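Local coordinates for amine oxidase (Emericella nidulans, PDB 3PGB), which probably oxidises primary amines through a copper ion and a topaquinone cofactor made from one of its own tyrosines, as other copper amine oxidases do, at residues F167-K172 with S658-N663; D533-F538 with A639-Y644; S675-G680 with V689-L694. All blocks are in the same frame, centred on the assembly; numbering follows the deposited sequence.

Interaction 1 of 3, residues F167-K172 with S658-N663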
loop_
_atom_site.group_PDB
_atom_site.type_symbol
_atom_site.label_atom_id
_atom_site.label_comp_id
_atom_site.label_asym_id
_atom_site.label_seq_id
_atom_site.Cartn_x
_atom_site.Cartn_y
_atom_site.Cartn_z
ATOM N N PHE A 167 7.395 -36.581 -12.956
ATOM C CA PHE A 167 7.100 -36.534 -11.525
ATOM C C PHE A 167 6.456 -35.206 -11.115
ATOM O O PHE A 167 5.403 -35.208 -10.479
ATOM C CB PHE A 167 8.378 -36.813 -10.711
ATOM C CG PHE A 167 8.150 -36.965 -9.229
ATOM C CD1 PHE A 167 8.623 -36.009 -8.334
ATOM C CD2 PHE A 167 7.477 -38.074 -8.724
ATOM C CE1 PHE A 167 8.428 -36.155 -6.954
ATOM C CE2 PHE A 167 7.273 -38.226 -7.344
ATOM C CZ PHE A 167 7.753 -37.261 -6.460
ATOM N N PRO A 168 7.063 -34.067 -11.504
ATOM C CA PRO A 168 6.562 -32.767 -11.042
ATOM C C PRO A 168 5.463 -32.132 -11.916
ATOM O O PRO A 168 5.190 -30.939 -11.781
ATOM C CB PRO A 168 7.824 -31.900 -11.066
ATOM C CG PRO A 168 8.614 -32.441 -12.204
ATOM C CD PRO A 168 8.249 -33.904 -12.364
ATOM N N TYR A 169 4.840 -32.915 -12.794
ATOM C CA TYR A 169 3.739 -32.423 -13.613
ATOM C C TYR A 169 2.487 -33.257 -13.359
ATOM O O TYR A 169 2.582 -34.439 -13.024
ATOM C CB TYR A 169 4.125 -32.450 -15.095
ATOM C CG TYR A 169 5.531 -31.956 -15.377
ATOM C CD1 TYR A 169 5.985 -30.741 -14.871
ATOM C CD2 TYR A 169 6.406 -32.706 -16.148
ATOM C CE1 TYR A 169 7.286 -30.296 -15.128
ATOM C CE2 TYR A 169 7.696 -32.270 -16.409
ATOM C CZ TYR A 169 8.129 -31.067 -15.908
ATOM O OH TYR A 169 9.415 -30.655 -16.184
ATOM N N THR A 170 1.318 -32.634 -13.512
ATOM C CA THR A 170 0.035 -33.306 -13.262
ATOM C C THR A 170 -0.386 -34.136 -14.480
ATOM O O THR A 170 -0.946 -35.224 -14.337
ATOM C CB THR A 170 -1.081 -32.297 -12.865
ATOM O OG1 THR A 170 -1.474 -31.510 -13.993
ATOM C CG2 THR A 170 -0.602 -31.375 -11.763
ATOM N N ARG A 171 -0.114 -33.614 -15.672
ATOM C CA ARG A 171 -0.181 -34.403 -16.899
ATOM C C ARG A 171 0.901 -35.484 -16.858
ATOM O O ARG A 171 2.068 -35.199 -16.587
ATOM C CB ARG A 171 0.012 -33.503 -18.119
ATOM C CG ARG A 171 0.265 -34.227 -19.436
ATOM C CD ARG A 171 -0.062 -33.323 -20.622
ATOM N NE ARG A 171 0.398 -33.866 -21.902
ATOM C CZ ARG A 171 0.026 -33.408 -23.097
ATOM N NH1 ARG A 171 -0.815 -32.387 -23.206
ATOM N NH2 ARG A 171 0.503 -33.974 -24.200
ATOM N N LYS A 172 0.507 -36.725 -17.122
ATOM C CA LYS A 172 1.440 -37.845 -17.094
ATOM C C LYS A 172 1.650 -38.383 -18.516
ATOM O O LYS A 172 1.015 -39.349 -18.932
ATOM C CB LYS A 172 0.933 -38.933 -16.143
ATOM C CG LYS A 172 0.708 -38.452 -14.706
ATOM C CD LYS A 172 1.995 -38.003 -14.032
ATOM C CE LYS A 172 1.764 -37.684 -12.560
ATOM N NZ LYS A 172 2.899 -36.929 -11.931
ATOM N N SER A 658 3.091 -24.182 -9.510
ATOM C CA SER A 658 1.684 -24.065 -9.881
ATOM C C SER A 658 1.480 -23.991 -11.397
ATOM O O SER A 658 0.344 -24.079 -11.867
ATOM C CB SER A 658 1.062 -22.828 -9.239
ATOM O OG SER A 658 1.756 -21.650 -9.602
ATOM N N ALA A 659 2.564 -23.816 -12.156
ATOM C CA ALA A 659 2.472 -23.712 -13.609
ATOM C C ALA A 659 3.576 -24.480 -14.335
ATOM O O ALA A 659 4.442 -25.102 -13.717
ATOM C CB ALA A 659 2.498 -22.257 -14.023
ATOM N N HIS A 660 3.494 -24.440 -15.663
ATOM C CA HIS A 660 4.516 -24.946 -16.556
ATOM C C HIS A 660 4.575 -23.992 -17.740
ATOM O O HIS A 660 3.529 -23.505 -18.184
ATOM C CB HIS A 660 4.146 -26.340 -17.032
ATOM C CG HIS A 660 5.222 -27.023 -17.813
ATOM N ND1 HIS A 660 5.509 -26.703 -19.123
ATOM C CD2 HIS A 660 6.068 -28.023 -17.474
ATOM C CE1 HIS A 660 6.493 -27.472 -19.555
ATOM N NE2 HIS A 660 6.852 -28.280 -18.572
ATOM N N PRO A 661 5.789 -23.709 -18.258
ATOM C CA PRO A 661 5.941 -22.738 -19.344
ATOM C C PRO A 661 5.112 -23.020 -20.591
ATOM O O PRO A 661 4.670 -22.079 -21.250
ATOM C CB PRO A 661 7.429 -22.829 -19.693
ATOM C CG PRO A 661 8.068 -23.306 -18.480
ATOM C CD PRO A 661 7.100 -24.230 -17.822
ATOM N N TYR A 662 4.918 -24.297 -20.912
ATOM C CA TYR A 662 4.195 -24.688 -22.122
ATOM C C TYR A 662 2.756 -25.123 -21.852
ATOM O O TYR A 662 2.187 -25.889 -22.644
ATOM C CB TYR A 662 4.946 -25.814 -22.863
ATOM C CG TYR A 662 6.412 -25.547 -23.103
ATOM C CD1 TYR A 662 6.857 -24.301 -23.531
ATOM C CD2 TYR A 662 7.352 -26.548 -22.923
ATOM C CE1 TYR A 662 8.212 -24.053 -23.746
ATOM C CE2 TYR A 662 8.706 -26.314 -23.136
ATOM C CZ TYR A 662 9.128 -25.067 -23.546
ATOM O OH TYR A 662 10.465 -24.841 -23.763
ATOM N N ASN A 663 2.158 -24.646 -20.755
ATOM C CA ASN A 663 0.708 -24.795 -20.568
ATOM C C ASN A 663 -0.034 -24.191 -21.777
ATOM O O ASN A 663 -1.052 -24.714 -22.219
ATOM C CB ASN A 663 0.223 -24.128 -19.266
ATOM C CG ASN A 663 0.461 -24.988 -18.005
ATOM O OD1 ASN A 663 1.035 -26.079 -18.055
ATOM N ND2 ASN A 663 0.009 -24.477 -16.866
#
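A T-shaped aromatic pair, Tyr169 with His660, joins the loop between strands 161-164 and 176-178 of an N-terminal antiparallel sheet to the loop that leads into strand 686-698 of the copper amine oxidase catalytic domain. The imidazole turns its edge to the phenol face: the ring planes stand 81° apart and the centroids 5.0 Å. His660 CD2 makes the nearest approach, 3.5 Å from Tyr169 CE1, and NE2 of the same imidazole also lies over that face. With CG anti to the backbone N (chi1 -172°), the histidine reaches across from the first position of a type I turn, closed by Asn663 N on His660 O at 3.1 Å.

Both imidazole nitrogens are engaged. ND1 of His660 accepts the backbone N-H of Tyr662 at 3.1 Å, nearly straight at 164°, while NE2 is hydrogen-bonded to Asp148 on strand 145-152 of the N-terminal sheet. This pairing is consistent with a proton on NE2, and the carboxylate would favour it. Held at both nitrogens, the ring has little freedom to rotate, and Pro661 CD lies over one of its faces. Arg171 NH1 forms a salt bridge with Asp666, further along the loop of His660, so the two loops are also joined by charge. On the tyrosine side, Lys172 NZ folds back to donate to Tyr169 O at 2.7 Å, almost in line with the carbonyl bond.

Interaction 2 of 3, residues D533-F538 with A639-Y644. With CU (copper (II) ion), chain D.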
loop_
_atom_site.group_PDB
_atom_site.type_symbol
_atom_site.label_atom_id
_atom_site.label_comp_id
_atom_site.label_asym_id
_atom_site.label_seq_id
_atom_site.Cartn_x
_atom_site.Cartn_y
_atom_site.Cartn_z
ATOM N N ASP A 533 -6.124 -7.872 -17.063
ATOM C CA ASP A 533 -5.822 -8.221 -15.680
ATOM C C ASP A 533 -4.391 -8.743 -15.587
ATOM O O ASP A 533 -3.988 -9.631 -16.348
ATOM C CB ASP A 533 -6.784 -9.290 -15.156
ATOM C CG ASP A 533 -8.115 -8.720 -14.677
ATOM O OD1 ASP A 533 -8.330 -7.485 -14.736
ATOM O OD2 ASP A 533 -8.957 -9.532 -14.233
ATOM N N HIS A 534 -3.624 -8.168 -14.668
ATOM C CA HIS A 534 -2.348 -8.729 -14.280
ATOM C C HIS A 534 -2.629 -9.636 -13.102
ATOM O O HIS A 534 -3.227 -9.197 -12.112
ATOM C CB HIS A 534 -1.378 -7.646 -13.822
ATOM C CG HIS A 534 -0.895 -6.750 -14.915
ATOM N ND1 HIS A 534 0.132 -7.099 -15.763
ATOM C CD2 HIS A 534 -1.273 -5.502 -15.272
ATOM C CE1 HIS A 534 0.355 -6.109 -16.607
ATOM N NE2 HIS A 534 -0.483 -5.126 -16.329
ATOM N N VAL A 535 -2.222 -10.895 -13.203
ATOM C CA VAL A 535 -2.279 -11.788 -12.056
ATOM C C VAL A 535 -0.956 -12.520 -12.011
ATOM O O VAL A 535 -0.575 -13.167 -12.984
ATOM C CB VAL A 535 -3.452 -12.797 -12.135
ATOM C CG1 VAL A 535 -3.567 -13.566 -10.835
ATOM C CG2 VAL A 535 -4.763 -12.092 -12.442
ATOM N N LEU A 536 -0.249 -12.381 -10.892
ATOM C CA LEU A 536 1.056 -13.005 -10.720
ATOM C C LEU A 536 1.010 -13.911 -9.506
ATOM O O LEU A 536 0.727 -13.451 -8.407
ATOM C CB LEU A 536 2.143 -11.941 -10.556
ATOM C CG LEU A 536 2.331 -11.006 -11.760
ATOM C CD1 LEU A 536 1.483 -9.757 -11.618
ATOM C CD2 LEU A 536 3.796 -10.629 -11.925
ATOM N N ASN A 537 1.281 -15.199 -9.713
ATOM C CA ASN A 537 1.151 -16.212 -8.654
ATOM C C ASN A 537 2.468 -16.427 -7.940
ATOM O O ASN A 537 3.502 -16.557 -8.584
ATOM C CB ASN A 537 0.665 -17.552 -9.223
ATOM C CG ASN A 537 0.187 -18.515 -8.136
ATOM O OD1 ASN A 537 0.786 -19.576 -7.908
ATOM N ND2 ASN A 537 -0.891 -18.143 -7.457
ATOM N N PHE A 538 2.415 -16.483 -6.612
ATOM C CA PHE A 538 3.599 -16.695 -5.788
ATOM C C PHE A 538 3.413 -17.905 -4.890
ATOM O O PHE A 538 2.350 -18.072 -4.289
ATOM C CB PHE A 538 3.868 -15.462 -4.927
ATOM C CG PHE A 538 4.467 -14.309 -5.682
ATOM C CD1 PHE A 538 3.659 -13.408 -6.351
ATOM C CD2 PHE A 538 5.835 -14.118 -5.706
ATOM C CE1 PHE A 538 4.210 -12.337 -7.041
ATOM C CE2 PHE A 538 6.394 -13.054 -6.395
ATOM C CZ PHE A 538 5.586 -12.166 -7.062
ATOM N N ALA A 639 -4.444 -21.823 -16.619
ATOM C CA ALA A 639 -4.099 -20.930 -15.505
ATOM C C ALA A 639 -5.190 -20.925 -14.438
ATOM O O ALA A 639 -5.784 -19.886 -14.148
ATOM C CB ALA A 639 -3.862 -19.530 -16.023
ATOM N N HIS A 640 -5.455 -22.089 -13.850
ATOM C CA HIS A 640 -6.511 -22.200 -12.837
ATOM C C HIS A 640 -6.147 -21.542 -11.510
ATOM O O HIS A 640 -7.005 -21.348 -10.652
ATOM C CB HIS A 640 -6.880 -23.663 -12.592
ATOM C CG HIS A 640 -7.830 -24.222 -13.601
ATOM N ND1 HIS A 640 -9.077 -23.682 -13.826
ATOM C CD2 HIS A 640 -7.732 -25.295 -14.420
ATOM C CE1 HIS A 640 -9.698 -24.387 -14.754
ATOM N NE2 HIS A 640 -8.902 -25.371 -15.131
ATOM N N TRP A 641 -4.869 -21.233 -11.335
ATOM C CA TRP A 641 -4.388 -20.541 -10.141
ATOM C C TRP A 641 -4.839 -19.080 -10.118
ATOM O O TRP A 641 -4.852 -18.452 -9.060
ATOM C CB TRP A 641 -2.860 -20.608 -10.065
ATOM C CG TRP A 641 -2.199 -20.203 -11.332
ATOM C CD1 TRP A 641 -1.751 -21.026 -12.314
ATOM C CD2 TRP A 641 -1.949 -18.871 -11.780
ATOM N NE1 TRP A 641 -1.223 -20.297 -13.344
ATOM C CE2 TRP A 641 -1.334 -18.967 -13.042
ATOM C CE3 TRP A 641 -2.173 -17.604 -11.234
ATOM C CZ2 TRP A 641 -0.938 -17.845 -13.765
ATOM C CZ3 TRP A 641 -1.774 -16.491 -11.953
ATOM C CH2 TRP A 641 -1.166 -16.620 -13.204
ATOM N N ALA A 642 -5.197 -18.541 -11.278
ATOM C CA ALA A 642 -5.605 -17.139 -11.382
ATOM C C ALA A 642 -7.013 -16.873 -10.847
ATOM O O ALA A 642 -7.441 -15.725 -10.810
ATOM C CB ALA A 642 -5.506 -16.669 -12.824
ATOM N N GLU A 643 -7.728 -17.908 -10.416
ATOM C CA GLU A 643 -9.157 -17.769 -10.116
ATOM C C GLU A 643 -9.500 -17.347 -8.681
ATOM O O GLU A 643 -10.657 -17.033 -8.406
ATOM C CB GLU A 643 -9.882 -19.067 -10.460
ATOM C CG GLU A 643 -9.678 -19.488 -11.918
ATOM C CD GLU A 643 -10.369 -20.787 -12.267
ATOM O OE1 GLU A 643 -11.019 -21.391 -11.383
ATOM O OE2 GLU A 643 -10.258 -21.195 -13.441
ATOM N N TYR A 644 -8.516 -17.361 -7.776
ATOM C CA TYR A 644 -8.713 -16.936 -6.382
ATOM C C TYR A 644 -7.492 -16.161 -5.855
ATOM O O TYR A 644 -6.393 -16.278 -6.397
ATOM C CB TYR A 644 -8.993 -18.146 -5.472
ATOM C CG TYR A 644 -10.220 -18.948 -5.852
ATOM C CD1 TYR A 644 -11.423 -18.794 -5.166
ATOM C CD2 TYR A 644 -10.177 -19.871 -6.902
ATOM C CE1 TYR A 644 -12.552 -19.529 -5.517
ATOM C CE2 TYR A 644 -11.299 -20.604 -7.261
ATOM C CZ TYR A 644 -12.482 -20.424 -6.568
ATOM O OH TYR A 644 -13.595 -21.150 -6.923
HETATM CU CU CU D . -1.091 -3.343 -17.226
HETATM O O HOH W 1 0.809 -2.821 -18.733
#
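Trp641 O accepts two side-chain amides, from Gln647 and Asn693, which fixes the turn whose indole packs on Val535 and Asn537. The indole is sandwiched. Asn537 CB lies over one face, 3.5 Å from Trp641 CE3, and the methyls of Ala639 and Ala642 sit against the opposite face. At the rim, Val535 O meets Trp641 CH2 nearly in the ring plane at 3.5 Å, and Val535 CG1 touches Trp641 CZ3 at 3.6 Å; the same methyl reaches Ala642 CB at 4.2 Å. A chi1 of 50° sets Trp641 CG between its own N and carbonyl carbon, turning the indole toward the strand.

Past the CE3 rim of the indole, the buried Asn537 amide is satisfied: OD1 by Ser658 OG and ND2 by Asn693 OD1. Within the same turn, His640 ND1 donates to Glu643 OE2 at 2.8 Å, from above the carboxylate plane. His534, one residue back along the strand, takes no part in this packing; its NE2 binds copper at 2.1 Å, with His532, His698 and a water. Strand 532-542 runs antiparallel between strands 374-389 and 686-698; the turn rests on it, with Trp641 and Ala642 also touching Leu386 of strand 374-389.

Interaction 3 of 3, residues S675-G680 with V689-L694. With CA (calcium ion), chain E.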
loop_
_atom_site.group_PDB
_atom_site.type_symbol
_atom_site.label_atom_id
_atom_site.label_comp_id
_atom_site.label_asym_id
_atom_site.label_seq_id
_atom_site.Cartn_x
_atom_site.Cartn_y
_atom_site.Cartn_z
ATOM N N SER A 675 -5.809 -26.943 -10.981
ATOM C CA SER A 675 -7.067 -27.491 -10.420
ATOM C C SER A 675 -6.916 -28.856 -9.762
ATOM O O SER A 675 -7.576 -29.138 -8.761
ATOM C CB SER A 675 -8.156 -27.608 -11.491
ATOM O OG SER A 675 -8.768 -26.356 -11.701
ATOM N N THR A 676 -6.050 -29.688 -10.337
ATOM C CA THR A 676 -5.893 -31.080 -9.922
ATOM C C THR A 676 -5.138 -31.220 -8.597
ATOM O O THR A 676 -5.078 -32.305 -8.034
ATOM C CB THR A 676 -5.170 -31.909 -11.023
ATOM O OG1 THR A 676 -3.803 -31.496 -11.125
ATOM C CG2 THR A 676 -5.854 -31.728 -12.388
ATOM N N PHE A 677 -4.570 -30.120 -8.101
ATOM C CA PHE A 677 -3.933 -30.098 -6.777
ATOM C C PHE A 677 -4.956 -30.312 -5.663
ATOM O O PHE A 677 -4.592 -30.730 -4.564
ATOM C CB PHE A 677 -3.234 -28.753 -6.520
ATOM C CG PHE A 677 -1.925 -28.564 -7.251
ATOM C CD1 PHE A 677 -1.632 -29.245 -8.439
ATOM C CD2 PHE A 677 -0.991 -27.652 -6.758
ATOM C CE1 PHE A 677 -0.423 -29.034 -9.101
ATOM C CE2 PHE A 677 0.212 -27.434 -7.409
ATOM C CZ PHE A 677 0.499 -28.129 -8.588
ATOM N N PHE A 678 -6.222 -30.004 -5.947
ATOM C CA PHE A 678 -7.284 -30.025 -4.939
ATOM C C PHE A 678 -8.079 -31.329 -4.998
ATOM O O PHE A 678 -9.015 -31.479 -5.795
ATOM C CB PHE A 678 -8.179 -28.793 -5.106
ATOM C CG PHE A 678 -7.421 -27.505 -5.000
ATOM C CD1 PHE A 678 -7.282 -26.861 -3.772
ATOM C CD2 PHE A 678 -6.783 -26.973 -6.110
ATOM C CE1 PHE A 678 -6.542 -25.688 -3.666
ATOM C CE2 PHE A 678 -6.047 -25.808 -6.012
ATOM C CZ PHE A 678 -5.925 -25.160 -4.787
ATOM N N ASN A 679 -7.664 -32.266 -4.143
ATOM C CA ASN A 679 -8.245 -33.603 -4.050
ATOM C C ASN A 679 -8.518 -33.960 -2.590
ATOM O O ASN A 679 -8.167 -35.045 -2.122
ATOM C CB ASN A 679 -7.313 -34.643 -4.704
ATOM C CG ASN A 679 -5.937 -34.691 -4.058
ATOM O OD1 ASN A 679 -5.485 -33.707 -3.467
ATOM N ND2 ASN A 679 -5.265 -35.833 -4.169
ATOM N N GLY A 680 -9.125 -33.017 -1.872
ATOM C CA GLY A 680 -9.670 -33.266 -0.533
ATOM C C GLY A 680 -8.705 -33.661 0.574
ATOM O O GLY A 680 -9.135 -34.206 1.589
ATOM N N VAL A 689 1.136 -25.443 1.609
ATOM C CA VAL A 689 1.721 -24.403 0.780
ATOM C C VAL A 689 0.641 -23.368 0.523
ATOM O O VAL A 689 -0.470 -23.713 0.113
ATOM C CB VAL A 689 2.202 -24.963 -0.568
ATOM C CG1 VAL A 689 2.809 -23.857 -1.421
ATOM C CG2 VAL A 689 3.192 -26.069 -0.353
ATOM N N VAL A 690 0.952 -22.104 0.782
ATOM C CA VAL A 690 0.040 -21.017 0.476
ATOM C C VAL A 690 0.438 -20.426 -0.872
ATOM O O VAL A 690 1.563 -19.977 -1.048
ATOM C CB VAL A 690 0.069 -19.945 1.564
ATOM C CG1 VAL A 690 -0.943 -18.843 1.258
ATOM C CG2 VAL A 690 -0.211 -20.575 2.918
ATOM N N TRP A 691 -0.493 -20.468 -1.822
ATOM C CA TRP A 691 -0.302 -19.906 -3.154
ATOM C C TRP A 691 -1.022 -18.555 -3.220
ATOM O O TRP A 691 -2.238 -18.495 -3.075
ATOM C CB TRP A 691 -0.866 -20.857 -4.219
ATOM C CG TRP A 691 -0.368 -22.265 -4.116
ATOM C CD1 TRP A 691 -0.900 -23.271 -3.366
ATOM C CD2 TRP A 691 0.760 -22.830 -4.792
ATOM N NE1 TRP A 691 -0.173 -24.425 -3.526
ATOM C CE2 TRP A 691 0.852 -24.181 -4.398
ATOM C CE3 TRP A 691 1.702 -22.327 -5.691
ATOM C CZ2 TRP A 691 1.849 -25.033 -4.873
ATOM C CZ3 TRP A 691 2.691 -23.176 -6.163
ATOM C CH2 TRP A 691 2.755 -24.514 -5.755
ATOM N N LEU A 692 -0.268 -17.480 -3.438
ATOM C CA LEU A 692 -0.809 -16.116 -3.382
ATOM C C LEU A 692 -0.765 -15.437 -4.734
ATOM O O LEU A 692 0.246 -15.520 -5.436
ATOM C CB LEU A 692 0.003 -15.262 -2.409
ATOM C CG LEU A 692 0.047 -15.725 -0.963
ATOM C CD1 LEU A 692 1.068 -14.896 -0.213
ATOM C CD2 LEU A 692 -1.340 -15.632 -0.323
ATOM N N ASN A 693 -1.852 -14.752 -5.088
ATOM C CA ASN A 693 -1.869 -13.903 -6.273
ATOM C C ASN A 693 -1.677 -12.432 -5.923
ATOM O O ASN A 693 -2.399 -11.881 -5.088
ATOM C CB ASN A 693 -3.173 -14.072 -7.057
ATOM C CG ASN A 693 -3.187 -15.323 -7.919
ATOM O OD1 ASN A 693 -2.155 -15.738 -8.451
ATOM N ND2 ASN A 693 -4.360 -15.920 -8.072
ATOM N N LEU A 694 -0.677 -11.811 -6.540
ATOM C CA LEU A 694 -0.638 -10.368 -6.646
ATOM C C LEU A 694 -1.261 -10.055 -7.998
ATOM O O LEU A 694 -1.196 -10.880 -8.911
ATOM C CB LEU A 694 0.794 -9.843 -6.563
ATOM C CG LEU A 694 1.617 -10.210 -5.321
ATOM C CD1 LEU A 694 2.861 -9.339 -5.255
ATOM C CD2 LEU A 694 0.828 -10.083 -4.045
HETATM CA CA CA E . -3.832 -32.138 -2.907
HETATM O O HOH W 2 -2.671 -33.302 -4.610
HETATM O O HOH W 3 -1.706 -30.954 -2.932
#
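Aromatic packing carries the contact between Phe677 and Trp691, which joins the calcium-binding loop to strand 686-698. The phenyl edge is directed at the six-membered ring of the indole in an offset edge-to-face pair, with centroids 5.9 Å apart and planes at 62°. The touch is narrow: Phe677 CE2 to Trp691 CZ2, 3.9 Å. Seen as whole side chains, the two cross at about a right angle. Val689 CG1 lies over one indole face, and the phenyl ring also meets Phe674 and Thr649. Phe678 next to it makes a cation-pi contact with Arg588.

Metal bonds hold the other end of Phe677. Its carbonyl O binds calcium at 2.3 Å, and two waters bind the ion at 2.4 Å each. Asn679, Glu584 and Glu681 complete the protein's share of this site. With CG beside its own backbone N (chi1 -76°), Phe677 sends its ring toward the strand while its carbonyl serves the ion.

Hydrogen bonds settle the backbone and the indole. Phe678 N donates to Ser675 O at 3.2 Å, a bond that spans the end of the 3-10 segment carrying the ligand Phe677. Trp691 NE1 is satisfied by Thr649 OG1 on the adjoining strand 646-650.

Phe677 thus has two kinds of chemistry: a polar carbonyl polarised, presumably, by the doubly charged ion, and a buried hydrocarbon ring. The edge-to-face pair links the calcium site to the core through weak, orientation-dependent forces, without any hydrogen bond between the two segments.

Overall arrangement
All three contacts bury the residues that touch, but the centre of interaction 2 lies about 11 Å from the chain's centre, those of interactions 1 and 3 about 18 Å. Interactions 2 and 3 share one framework, because strands 532-542 and 686-698 are antiparallel neighbours, bonded through Phe538 N and Leu692 O at 2.6 Å. Interaction 1 instead bridges separate parts of the fold and relies on a histidine with both nitrogens engaged. Apolar packing dominates the other two: in interaction 3 the touching Phe677 itself binds calcium, whereas in interaction 2 the copper ligand His534 is only the chain neighbour of Val535. Ser658 connects all three, bonding Asn537 and packing on Trp691, while Thr170 touches Phe677.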